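PDB 4EGU: histidine triad (HIT) protein from Clostridium difficile, which binds zinc and GMP and, as a histidine triad family member, probably acts on phosphate bonds of nucleotides, although its physiological substrate is not known. Local coordinates for residues V44-D50 with Q96-H102. Residues are numbered along the deposited sequence; the frame is centred on the assembly and turned at random.
Sequences VPKKHYD and QEVKHLH. With ZN (zinc ion), chain D; K (potassium ion), chain E; 5GP (guanosine-5'-monophosphate), chain C.
His48 and His100 meet at a shared zinc ion, each giving its ND1; Cys6 and Cys9 complete the four-ligand site. The two rings stand with their planes at 90°, and ND1 of His48 lies 3.2 Å from ND1 of His100, a closeness that the metal between them accounts for. Both side chains run with CG anti to the backbone N (chi1 179° in His100), which carries the rings to the zinc although neither CB is aimed at the opposing segment. With ND1 on the metal, each ring uses NE2 as a donor at its far edge. His100 NE2 gives a nearly straight bond to Pro45 O (2.8 Å), the oxygen lying in the ring plane and approached almost along its C=O axis. His48 NE2 turns instead to Asp50 OD1 at 2.8 Å, again in plane, and water 1 joins that carboxylate oxygen to Lys99 O.

Beside the metal site, Leu101 N donates to Tyr49 O at 2.8 Å, tying the backbones together. The Leu101 side chain crosses that of Pro45 at about a right angle, CB lying 4.0 Å from Pro45 CG, and both side chains pack against Ile66 of helix 61-77. Val44 CG1 touches CB of His102, whose ring reaches the phosphate of GMP. That ring is held at both nitrogens: ND1 donates to His100 O, NE2 to O3P of GMP (2.6 Å, 176°).

The zinc-binding residue His100 thus also positions, through its carbonyl, the predicted nucleotidylated histidine of the triad, His102. Two in-plane bonds set the rotation of this ring and place NE2 at the phosphate, as expected for a tele-nucleotidylated histidine, while zinc ties the supporting loop to the one that follows strand 39-45 and the Pro45 bond joins it to the strand end.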
# COMPACT_ATOMS: atom_id res chain seq x y z
N VAL A 44 -9.49 -6.97 -3.14
CA VAL A 44 -9.03 -7.50 -4.43
C VAL A 44 -9.90 -7.01 -5.57
O VAL A 44 -11.13 -6.89 -5.42
CB VAL A 44 -8.99 -9.03 -4.53
CG1 VAL A 44 -8.27 -9.59 -3.34
CG2 VAL A 44 -10.40 -9.64 -4.65
N PRO A 45 -9.29 -6.76 -6.74
CA PRO A 45 -10.11 -6.58 -7.92
C PRO A 45 -10.73 -7.91 -8.29
O PRO A 45 -10.13 -8.96 -8.09
CB PRO A 45 -9.10 -6.14 -8.99
CG PRO A 45 -7.83 -6.77 -8.57
CD PRO A 45 -7.86 -6.86 -7.08
N LYS A 46 -11.91 -7.86 -8.87
CA LYS A 46 -12.49 -9.05 -9.46
C LYS A 46 -11.68 -9.51 -10.69
O LYS A 46 -11.53 -10.71 -10.91
CB LYS A 46 -13.96 -8.81 -9.81
CG LYS A 46 -14.81 -8.68 -8.56
CD LYS A 46 -16.28 -8.39 -8.85
CE LYS A 46 -17.10 -8.55 -7.58
NZ LYS A 46 -18.53 -8.30 -7.81
N LYS A 47 -11.16 -8.56 -11.46
CA LYS A 47 -10.25 -8.86 -12.57
C LYS A 47 -8.93 -9.39 -12.01
O LYS A 47 -8.39 -8.87 -11.04
CB LYS A 47 -9.99 -7.60 -13.40
CG LYS A 47 -8.98 -7.80 -14.53
CD LYS A 47 -8.89 -6.57 -15.46
CE LYS A 47 -7.80 -6.72 -16.52
NZ LYS A 47 -8.09 -7.82 -17.45
N HIS A 48 -8.40 -10.44 -12.63
CA HIS A 48 -7.11 -11.00 -12.24
C HIS A 48 -5.94 -10.24 -12.85
O HIS A 48 -5.80 -10.14 -14.07
CB HIS A 48 -7.04 -12.47 -12.68
CG HIS A 48 -5.78 -13.14 -12.28
ND1 HIS A 48 -5.68 -13.98 -11.19
CD2 HIS A 48 -4.54 -13.05 -12.81
CE1 HIS A 48 -4.43 -14.39 -11.09
NE2 HIS A 48 -3.72 -13.83 -12.05
N TYR A 49 -5.07 -9.74 -11.98
CA TYR A 49 -3.73 -9.29 -12.30
C TYR A 49 -2.79 -10.11 -11.43
O TYR A 49 -3.08 -10.30 -10.24
CB TYR A 49 -3.51 -7.81 -11.95
CG TYR A 49 -4.31 -6.84 -12.73
CD1 TYR A 49 -3.85 -6.41 -13.97
CD2 TYR A 49 -5.45 -6.28 -12.19
CE1 TYR A 49 -4.54 -5.47 -14.69
CE2 TYR A 49 -6.15 -5.34 -12.91
CZ TYR A 49 -5.69 -4.93 -14.15
OH TYR A 49 -6.40 -3.99 -14.84
N ASP A 50 -1.66 -10.58 -11.96
CA ASP A 50 -0.81 -11.44 -11.17
C ASP A 50 -0.20 -10.70 -9.96
O ASP A 50 0.05 -11.30 -8.93
CB ASP A 50 0.35 -12.00 -12.01
CG ASP A 50 -0.06 -12.98 -13.10
OD1 ASP A 50 -1.18 -13.52 -13.07
OD2 ASP A 50 0.78 -13.23 -13.99
N GLN A 96 4.76 -12.27 -1.57
CA GLN A 96 3.49 -12.56 -2.21
C GLN A 96 3.42 -14.05 -2.39
O GLN A 96 4.37 -14.71 -2.84
CB GLN A 96 3.43 -11.92 -3.59
CG GLN A 96 2.08 -11.89 -4.22
CD GLN A 96 2.15 -11.56 -5.72
OE1 GLN A 96 3.16 -11.75 -6.39
NE2 GLN A 96 1.00 -11.22 -6.27
N GLU A 97 2.28 -14.58 -2.00
CA GLU A 97 2.00 -16.01 -2.13
C GLU A 97 0.86 -16.24 -3.16
O GLU A 97 1.01 -17.00 -4.13
CB GLU A 97 1.64 -16.61 -0.76
CG GLU A 97 2.70 -16.39 0.32
CD GLU A 97 2.19 -16.65 1.72
OE1 GLU A 97 1.37 -15.86 2.24
OE2 GLU A 97 2.60 -17.66 2.30
N VAL A 98 -0.26 -15.58 -2.93
CA VAL A 98 -1.40 -15.66 -3.86
C VAL A 98 -1.20 -14.63 -4.94
O VAL A 98 -1.18 -13.42 -4.68
CB VAL A 98 -2.74 -15.44 -3.17
CG1 VAL A 98 -3.87 -15.49 -4.17
CG2 VAL A 98 -2.95 -16.48 -2.06
N LYS A 99 -1.05 -15.12 -6.17
CA LYS A 99 -0.67 -14.29 -7.30
C LYS A 99 -1.91 -13.73 -8.00
O LYS A 99 -2.16 -13.97 -9.20
CB LYS A 99 0.26 -15.07 -8.25
CG LYS A 99 1.61 -15.41 -7.62
CD LYS A 99 2.47 -16.20 -8.58
CE LYS A 99 3.80 -16.62 -7.96
NZ LYS A 99 4.64 -17.42 -8.91
N HIS A 100 -2.66 -12.95 -7.24
CA HIS A 100 -3.82 -12.19 -7.70
C HIS A 100 -3.77 -10.90 -6.89
O HIS A 100 -3.81 -10.97 -5.66
CB HIS A 100 -5.12 -12.95 -7.42
CG HIS A 100 -6.37 -12.24 -7.83
ND1 HIS A 100 -7.29 -12.81 -8.71
CD2 HIS A 100 -6.91 -11.07 -7.41
CE1 HIS A 100 -8.31 -11.99 -8.82
NE2 HIS A 100 -8.12 -10.94 -8.04
N LEU A 101 -3.67 -9.74 -7.56
CA LEU A 101 -3.53 -8.45 -6.87
C LEU A 101 -4.43 -8.37 -5.65
O LEU A 101 -5.65 -8.54 -5.72
CB LEU A 101 -3.89 -7.28 -7.79
CG LEU A 101 -3.56 -5.90 -7.22
CD1 LEU A 101 -2.05 -5.64 -7.25
CD2 LEU A 101 -4.32 -4.84 -7.93
N HIS A 102 -3.84 -8.01 -4.53
CA HIS A 102 -4.59 -7.83 -3.30
C HIS A 102 -3.87 -6.89 -2.38
O HIS A 102 -2.64 -6.85 -2.35
CB HIS A 102 -4.79 -9.21 -2.57
CG HIS A 102 -3.51 -9.91 -2.21
ND1 HIS A 102 -2.86 -10.71 -3.11
CD2 HIS A 102 -2.77 -9.96 -1.07
CE1 HIS A 102 -1.77 -11.22 -2.57
NE2 HIS A 102 -1.69 -10.79 -1.32
ZN ZN D . -7.09 -14.57 -9.82
K K E . -0.68 -8.79 -4.96
P 5GP C . 0.05 -12.93 0.52
O1P 5GP C . 1.05 -13.47 1.52
O2P 5GP C . 0.01 -13.63 -0.81
O3P 5GP C . 0.25 -11.48 0.33
O5' 5GP C . -1.36 -12.94 1.19
C5' 5GP C . -2.29 -13.96 0.88
C4' 5GP C . -3.27 -14.10 1.99
O4' 5GP C . -4.35 -14.92 1.54
C3' 5GP C . -2.71 -14.76 3.25
O3' 5GP C . -2.70 -13.83 4.33
C2' 5GP C . -3.70 -15.92 3.53
O2' 5GP C . -4.05 -16.10 4.89
C1' 5GP C . -4.90 -15.56 2.65
N9 5GP C . -5.66 -16.70 2.16
C8 5GP C . -5.14 -17.75 1.51
N7 5GP C . -6.11 -18.61 1.15
C5 5GP C . -7.28 -18.07 1.58
C6 5GP C . -8.59 -18.51 1.50
O6 5GP C . -8.94 -19.60 0.95
N1 5GP C . -9.50 -17.68 2.04
C2 5GP C . -9.19 -16.50 2.63
N2 5GP C . -10.20 -15.77 3.14
N3 5GP C . -7.93 -16.04 2.75
C4 5GP C . -6.99 -16.85 2.21
O HOH W 1 -1.54 -15.97 -11.04
O HOH W 2 -0.25 -8.30 -1.82
O HOH W 3 1.71 -7.11 -6.05